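Local coordinates for uncharacterized protein MJ1460 (Methanocaldococcus jannaschii DSM 2661, PDB 2OSO) that is of unknown function but belongs to the vinyl-4-reductase (V4R) family, binds a zinc ion and assembles from two copies of its chain, at residues K74-L78 with M79-D83; I28-P31 with Y32-L35; D87-K90 with I91-K94. The protein carries 3 engineered substitutions. All blocks are in the same frame, centred on the assembly; numbering follows the deposited sequence.

Interaction 1: residues K74-L78 with M79-D83; sequences KIFKL and MNFGD
Lys77 reaches from the last turn of helix 69-79 to Asp83, where strand 83-85 begins. Its side chain starts out away from the loop, but two successive bends (chi2 -64°, chi3 -60°) curl it back over the chain. Past CB and CG, Lys77 CD is the first atom to meet the loop, 3.2 Å from Asp83 OD1 and also near Gly82 O. CE then runs on beside the aspartate, and at the tip Lys77 NZ makes a salt bridge with Asp83 OD1 at 3.0 Å, meeting that oxygen on its syn side and a little out of the carboxylate plane. Water 2 doubles the link, accepting from Lys77 NZ at 2.7 Å and donating to Asp83 OD2 at 2.8 Å. Under this bridge the helix ends in a Schellman motif: Asn80 takes a positive phi, Phe81 N bonds back to Phe76 O at 2.9 Å, and Asn80 N reaches Lys77 O from well above the carbonyl plane. Asn80 turns its ND2 to Lys27 O of the second subunit, while water 1 joins its OD1 to Lys77 O. Gly82 follows with backbone angles at which a side chain would press on the preceding carbonyl. On the inner side Phe76 CD2 touches Phe81 CB at 3.8 Å. The selenium of Met79 (a selenomethionine) sits above the Phe76 face, a Met-aromatic contact at the long distance of 5.4 Å from SE to the ring centroid, and Met79 CE covers one face of Phe81, toward its rim. One turn back, Ile75 CG2 lies alongside Met79 SE at 3.9 Å. Helix 118-132 closes over both phenylalanines through Ile120, with Ile123 and Leu124 also against Phe76.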
loop_
_atom_site.group_PDB
_atom_site.type_symbol
_atom_site.label_atom_id
_atom_site.label_comp_id
_atom_site.label_asym_id
_atom_site.label_seq_id
_atom_site.Cartn_x
_atom_site.Cartn_y
_atom_site.Cartn_z
ATOM N N LYS A 74 7.144 -3.691 -17.951
ATOM C CA LYS A 74 6.456 -4.852 -17.443
ATOM C C LYS A 74 6.021 -4.696 -15.989
ATOM O O LYS A 74 4.915 -5.034 -15.638
ATOM C CB LYS A 74 7.329 -6.084 -17.577
ATOM C CG LYS A 74 6.566 -7.389 -17.454
ATOM C CD LYS A 74 7.534 -8.531 -17.185
ATOM C CE LYS A 74 7.105 -9.857 -17.868
ATOM N N ILE A 75 6.925 -4.231 -15.141
ATOM C CA ILE A 75 6.600 -3.929 -13.739
ATOM C C ILE A 75 5.408 -2.985 -13.622
ATOM O O ILE A 75 4.539 -3.191 -12.788
ATOM C CB ILE A 75 7.790 -3.310 -12.997
ATOM C CG1 ILE A 75 8.885 -4.372 -12.820
ATOM C CG2 ILE A 75 7.329 -2.748 -11.641
ATOM C CD1 ILE A 75 10.265 -3.834 -12.437
ATOM N N PHE A 76 5.331 -1.960 -14.459
ATOM C CA PHE A 76 4.171 -1.042 -14.403
ATOM C C PHE A 76 2.846 -1.749 -14.762
ATOM O O PHE A 76 1.819 -1.506 -14.129
ATOM C CB PHE A 76 4.399 0.218 -15.222
ATOM C CG PHE A 76 4.995 1.356 -14.418
ATOM C CD1 PHE A 76 6.232 1.210 -13.831
ATOM C CD2 PHE A 76 4.318 2.539 -14.259
ATOM C CE1 PHE A 76 6.776 2.192 -13.041
ATOM C CE2 PHE A 76 4.851 3.548 -13.480
ATOM C CZ PHE A 76 6.095 3.385 -12.898
ATOM N N LYS A 77 2.875 -2.666 -15.724
ATOM C CA LYS A 77 1.660 -3.454 -16.010
ATOM C C LYS A 77 1.295 -4.389 -14.855
ATOM O O LYS A 77 0.120 -4.552 -14.549
ATOM C CB LYS A 77 1.795 -4.272 -17.294
ATOM C CG LYS A 77 1.817 -3.453 -18.562
ATOM C CD LYS A 77 0.496 -2.702 -18.814
ATOM C CE LYS A 77 -0.701 -3.654 -18.954
ATOM N NZ LYS A 77 -1.917 -3.019 -19.651
ATOM N N LEU A 78 2.297 -5.055 -14.278
ATOM C CA LEU A 78 2.064 -5.945 -13.124
ATOM C C LEU A 78 1.506 -5.225 -11.899
ATOM O O LEU A 78 0.646 -5.761 -11.182
ATOM C CB LEU A 78 3.358 -6.638 -12.750
ATOM C CG LEU A 78 3.853 -7.695 -13.716
ATOM C CD1 LEU A 78 5.208 -8.239 -13.244
ATOM C CD2 LEU A 78 2.808 -8.813 -13.887
HETATM N N MSE A 79 1.981 -4.003 -11.667
HETATM C CA MSE A 79 1.507 -3.184 -10.570
HETATM C C MSE A 79 0.105 -2.613 -10.847
HETATM O O MSE A 79 -0.562 -2.125 -9.929
HETATM C CB MSE A 79 2.493 -2.056 -10.334
HETATM C CG MSE A 79 3.830 -2.430 -9.833
HETATM SE SE MSE A 79 4.887 -0.798 -9.375
HETATM C CE MSE A 79 4.059 -0.371 -7.675
ATOM N N ASN A 80 -0.345 -2.692 -12.105
ATOM C CA ASN A 80 -1.581 -2.080 -12.552
ATOM C C ASN A 80 -1.487 -0.560 -12.469
ATOM O O ASN A 80 -2.494 0.191 -12.281
ATOM C CB ASN A 80 -2.811 -2.655 -11.819
ATOM C CG ASN A 80 -4.071 -2.489 -12.618
ATOM O OD1 ASN A 80 -4.004 -2.405 -13.840
ATOM N ND2 ASN A 80 -5.229 -2.413 -11.948
ATOM N N PHE A 81 -0.274 -0.069 -12.721
ATOM C CA PHE A 81 -0.000 1.384 -12.698
ATOM C C PHE A 81 -0.109 2.036 -14.085
ATOM O O PHE A 81 0.004 3.244 -14.207
ATOM C CB PHE A 81 1.399 1.615 -12.061
ATOM C CG PHE A 81 1.364 1.867 -10.570
ATOM C CD1 PHE A 81 0.355 1.351 -9.776
ATOM C CD2 PHE A 81 2.371 2.602 -9.976
ATOM C CE1 PHE A 81 0.303 1.621 -8.440
ATOM C CE2 PHE A 81 2.360 2.884 -8.657
ATOM C CZ PHE A 81 1.311 2.389 -7.848
ATOM N N GLY A 82 -0.379 1.232 -15.119
ATOM C CA GLY A 82 -0.573 1.718 -16.475
ATOM C C GLY A 82 0.487 1.333 -17.492
ATOM O O GLY A 82 1.375 0.518 -17.227
ATOM N N ASP A 83 0.345 1.924 -18.672
ATOM C CA ASP A 83 1.193 1.649 -19.841
ATOM C C ASP A 83 2.199 2.770 -20.000
ATOM O O ASP A 83 1.864 3.887 -20.409
ATOM C CB ASP A 83 0.359 1.539 -21.112
ATOM C CG ASP A 83 -0.809 0.595 -20.955
ATOM O OD1 ASP A 83 -0.620 -0.640 -20.965
ATOM O OD2 ASP A 83 -1.924 1.096 -20.797
HETATM O O HOH W 1 -2.087 -4.028 -15.860
HETATM O O HOH W 2 -2.851 -0.661 -18.760
#

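Interaction 2: residues I28-P31 with Y32-L35; sequences IPMP and YFGL
Tyr32 fits against the bend where strand 27-29 gives way to helix 30-44: Ile28 presses on its CB and Pro29 on CD2 of its ring. Ile28 CD1 pushes against the root of the tyrosine, 3.9 Å from Tyr32 CB. The puckered ring of Pro29 meets it further out, Pro29 CB lying 3.9 Å from Tyr32 CD2 with CG of the proline close behind. Tyr32 CG stands anti to its own carbonyl carbon (chi1 -67°), which carries the ring back beside the proline, CD2 toward it. The carbonyl of Pro29 fills the notch at the base, its O 3.5 Å from Tyr32 CB, and the same oxygen accepts from Tyr32 N at 3.0 Å. This is the first turn of a helix that starts directly from a strand: Gly34 N bonds almost straight to Met30 O at 2.9 Å, and Leu35 N to Pro31 O at 3.0 Å. Pro31, with no N-H to give, suits such a first turn. The strand itself pairs antiparallel with a strand of the second subunit, carrying the sheet across the dimer interface. An alanine in place of Tyr32 removes the ring beside Pro29 and would probably open a gap there, near where Leu78 and Ile22 of the second subunit also pack. On another flank of the helix Met30, a selenomethionine, was modelled in two conformers, so its contact with Phe33 is less certain. In one of them it bends at chi2 to bring its methyl over to Phe33, with Met30 CE 3.6 Å from Phe33 CD1, and SE stands obliquely to that ring, a Met-aromatic contact. The Phe33 ring also meets Phe36 of the second subunit, their planes inclined at about 55°.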
loop_
_atom_site.group_PDB
_atom_site.type_symbol
_atom_site.label_atom_id
_atom_site.label_comp_id
_atom_site.label_asym_id
_atom_site.label_seq_id
_atom_site.Cartn_x
_atom_site.Cartn_y
_atom_site.Cartn_z
ATOM N N ILE A 28 -5.575 -5.101 -4.060
ATOM C CA ILE A 28 -6.142 -4.082 -3.181
ATOM C C ILE A 28 -6.486 -2.826 -3.963
ATOM O O ILE A 28 -5.644 -2.339 -4.732
ATOM C CB ILE A 28 -5.184 -3.773 -2.010
ATOM C CG1 ILE A 28 -5.914 -3.089 -0.869
ATOM C CG2 ILE A 28 -3.980 -2.904 -2.422
ATOM C CD1 ILE A 28 -5.022 -2.902 0.376
ATOM N N PRO A 29 -7.728 -2.324 -3.817
ATOM C CA PRO A 29 -8.110 -1.001 -4.374
ATOM C C PRO A 29 -7.182 0.162 -3.940
ATOM O O PRO A 29 -6.896 0.332 -2.732
ATOM C CB PRO A 29 -9.497 -0.775 -3.809
ATOM C CG PRO A 29 -10.028 -2.109 -3.494
ATOM C CD PRO A 29 -8.862 -2.949 -3.096
HETATM N N MSE A 30 -6.709 0.924 -4.929
HETATM C CA MSE A 30 -5.780 2.064 -4.743
HETATM C C MSE A 30 -6.082 3.015 -3.569
HETATM O O MSE A 30 -5.162 3.440 -2.884
HETATM C CB MSE A 30 -5.665 2.879 -6.049
HETATM C CG MSE A 30 -4.491 3.858 -6.102
HETATM SE SE MSE A 30 -2.797 2.913 -6.343
HETATM C CE MSE A 30 -1.516 4.244 -5.740
ATOM N N PRO A 31 -7.355 3.351 -3.327
ATOM C CA PRO A 31 -7.650 4.234 -2.145
ATOM C C PRO A 31 -7.091 3.713 -0.793
ATOM O O PRO A 31 -6.665 4.527 0.047
ATOM C CB PRO A 31 -9.176 4.329 -2.154
ATOM C CG PRO A 31 -9.548 4.103 -3.607
ATOM C CD PRO A 31 -8.598 3.011 -4.048
ATOM N N TYR A 32 -7.031 2.394 -0.621
ATOM C CA TYR A 32 -6.536 1.793 0.598
ATOM C C TYR A 32 -5.006 1.741 0.663
ATOM O O TYR A 32 -4.409 1.821 1.737
ATOM C CB TYR A 32 -7.111 0.382 0.728
ATOM C CG TYR A 32 -8.611 0.373 0.939
ATOM C CD1 TYR A 32 -9.176 0.931 2.094
ATOM C CD2 TYR A 32 -9.462 -0.233 0.015
ATOM C CE1 TYR A 32 -10.518 0.895 2.314
ATOM C CE2 TYR A 32 -10.828 -0.257 0.236
ATOM C CZ TYR A 32 -11.345 0.318 1.365
ATOM O OH TYR A 32 -12.680 0.298 1.611
ATOM N N PHE A 33 -4.387 1.610 -0.501
ATOM C CA PHE A 33 -2.955 1.726 -0.655
ATOM C C PHE A 33 -2.562 3.168 -0.279
ATOM O O PHE A 33 -1.686 3.379 0.498
ATOM C CB PHE A 33 -2.562 1.372 -2.095
ATOM C CG PHE A 33 -1.086 1.470 -2.379
ATOM C CD1 PHE A 33 -0.500 2.684 -2.689
ATOM C CD2 PHE A 33 -0.308 0.345 -2.410
ATOM C CE1 PHE A 33 0.852 2.762 -2.967
ATOM C CE2 PHE A 33 1.070 0.436 -2.693
ATOM C CZ PHE A 33 1.631 1.631 -2.947
ATOM N N GLY A 34 -3.275 4.176 -0.762
ATOM C CA GLY A 34 -2.985 5.500 -0.347
ATOM C C GLY A 34 -3.233 5.827 1.091
ATOM O O GLY A 34 -2.516 6.630 1.668
ATOM N N LEU A 35 -4.269 5.249 1.663
ATOM C CA LEU A 35 -4.599 5.435 3.078
ATOM C C LEU A 35 -3.485 4.948 3.972
ATOM O O LEU A 35 -3.182 5.550 4.995
ATOM C CB LEU A 35 -5.921 4.710 3.425
ATOM C CG LEU A 35 -6.354 4.922 4.891
ATOM C CD1 LEU A 35 -6.573 6.376 5.206
ATOM C CD2 LEU A 35 -7.553 4.114 5.331
#

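Interaction 3: residues D87-K90 with I91-K94; sequences DENK and ILLK
Lys90, on helix 88-93, and Lys94, just past its end, pack one turn apart, a local surface contact on the short helical connection that joins strand 83-85 to strand 98-103. Their side chains run side by side and point the same way. Lys90 is extended along its whole length; Lys94 CD lies against its flank, and a kink at chi3 (84°) turns CE and NZ of Lys94 beyond that point. Lys94 CD lies 3.4 Å from both Lys90 CG and Lys90 CE, tighter than usual for carbons; both residues also touch a crystal neighbour, and the precise closeness is best taken with caution. The two ammonium groups end up 4.3 Å apart, NZ of Lys90 to NZ of Lys94, a spacing that probably costs some repulsion. Their backbones are tied as well, Lys94 N donating to Lys90 O at 2.8 Å. Elsewhere along the turn, aliphatic groups settle on carbonyls: Leu92 CG lies 3.3 Å from Glu88 O, which also accepts from Leu92 N, and Leu93 CG sits in the same manner close to Asn89 O. Ile91 is the buried member. With its CG1 anti to its own carbonyl carbon (chi1 -80°), the side chain stays near Asp87 O, and it packs on Phe132 of helix 118-132, which Leu92 touches too. A glycerol, probably from the crystallisation liquor, makes a weak hydrogen bond with Ile91 O. At the start of the helix Asp87 O takes the N-H of Ile91 at 3.2 Å. The Asp87 carboxylate turns back on the first turn: Asp87 OD1 accepts from Lys90 N at 3.3 Å from above the carboxylate plane (68° out of it), the side-chain-to-backbone bond of an aspartate N-cap on a short connecting helix.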
loop_
_atom_site.group_PDB
_atom_site.type_symbol
_atom_site.label_atom_id
_atom_site.label_comp_id
_atom_site.label_asym_id
_atom_site.label_seq_id
_atom_site.Cartn_x
_atom_site.Cartn_y
_atom_site.Cartn_z
ATOM N N ASP A 87 10.670 5.459 -25.397
ATOM C CA ASP A 87 11.449 5.112 -26.581
ATOM C C ASP A 87 12.909 4.937 -26.169
ATOM O O ASP A 87 13.659 5.904 -26.094
ATOM C CB ASP A 87 11.314 6.228 -27.608
ATOM C CG ASP A 87 11.927 5.864 -28.989
ATOM O OD1 ASP A 87 12.760 4.935 -29.047
ATOM O OD2 ASP A 87 11.560 6.520 -30.004
ATOM N N GLU A 88 13.314 3.693 -25.943
ATOM C CA GLU A 88 14.654 3.368 -25.472
ATOM C C GLU A 88 15.789 3.689 -26.458
ATOM O O GLU A 88 16.857 4.164 -26.073
ATOM C CB GLU A 88 14.675 1.882 -25.177
ATOM C CG GLU A 88 16.011 1.298 -24.910
ATOM C CD GLU A 88 15.890 -0.142 -24.484
ATOM O OE1 GLU A 88 14.748 -0.665 -24.461
ATOM O OE2 GLU A 88 16.925 -0.732 -24.168
ATOM N N ASN A 89 15.569 3.392 -27.724
ATOM C CA ASN A 89 16.578 3.694 -28.737
ATOM C C ASN A 89 16.834 5.208 -28.884
ATOM O O ASN A 89 17.967 5.642 -29.117
ATOM C CB ASN A 89 16.207 3.012 -30.056
ATOM C CG ASN A 89 16.586 1.516 -30.061
ATOM O OD1 ASN A 89 17.121 0.987 -29.067
ATOM N ND2 ASN A 89 16.336 0.842 -31.192
ATOM N N LYS A 90 15.812 6.020 -28.648
ATOM C CA LYS A 90 15.996 7.466 -28.654
ATOM C C LYS A 90 16.727 7.979 -27.404
ATOM O O LYS A 90 17.534 8.906 -27.488
ATOM C CB LYS A 90 14.639 8.151 -28.820
ATOM C CG LYS A 90 14.666 9.669 -28.908
ATOM C CD LYS A 90 13.226 10.171 -29.179
ATOM C CE LYS A 90 13.129 11.658 -29.380
ATOM N NZ LYS A 90 11.876 12.010 -30.081
ATOM N N ILE A 91 16.438 7.404 -26.241
ATOM C CA ILE A 91 17.178 7.738 -24.999
ATOM C C ILE A 91 18.675 7.478 -25.185
ATOM O O ILE A 91 19.532 8.290 -24.829
ATOM C CB ILE A 91 16.626 6.917 -23.760
ATOM C CG1 ILE A 91 15.366 7.564 -23.239
ATOM C CG2 ILE A 91 17.642 6.846 -22.616
ATOM C CD1 ILE A 91 14.592 6.658 -22.235
ATOM N N LEU A 92 18.976 6.343 -25.780
ATOM C CA LEU A 92 20.349 5.992 -26.105
ATOM C C LEU A 92 21.010 6.965 -27.094
ATOM O O LEU A 92 22.179 7.314 -26.918
ATOM C CB LEU A 92 20.400 4.556 -26.631
ATOM C CG LEU A 92 20.028 3.509 -25.574
ATOM C CD1 LEU A 92 20.010 2.096 -26.199
ATOM C CD2 LEU A 92 20.946 3.559 -24.306
ATOM N N LEU A 93 20.253 7.457 -28.083
ATOM C CA LEU A 93 20.823 8.270 -29.151
ATOM C C LEU A 93 20.907 9.757 -28.796
ATOM O O LEU A 93 21.771 10.468 -29.299
ATOM C CB LEU A 93 20.012 8.133 -30.457
ATOM C CG LEU A 93 20.032 6.820 -31.252
ATOM C CD1 LEU A 93 19.044 6.885 -32.412
ATOM C CD2 LEU A 93 21.382 6.551 -31.828
ATOM N N LYS A 94 19.987 10.233 -27.964
ATOM C CA LYS A 94 19.849 11.654 -27.717
ATOM C C LYS A 94 20.460 12.058 -26.395
ATOM O O LYS A 94 20.633 11.240 -25.512
ATOM C CB LYS A 94 18.357 12.040 -27.751
ATOM C CG LYS A 94 17.779 11.981 -29.155
ATOM C CD LYS A 94 16.402 12.621 -29.282
ATOM C CE LYS A 94 16.429 14.167 -29.497
ATOM N NZ LYS A 94 15.059 14.780 -29.433
#

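How the interactions relate
The three contacts follow one another along the chain, interaction 2 first, then 1, then 3. Interactions 1 and 2, with centres 16 Å apart, meet where Phe81 CE1 packs 4.0 Å from Met30 SE, and both also face the second subunit. Neither is in the zinc site formed by His117, Glu140, Cys143 and Cys151; the side chain of Phe76 is about 10 Å from the metal and that of Met30 about 11 Å. Interaction 3 follows 1 closely in sequence, yet their centres are 21 Å apart. It lies across the chain's centre from interaction 2, about 23 Å away between nearest atoms.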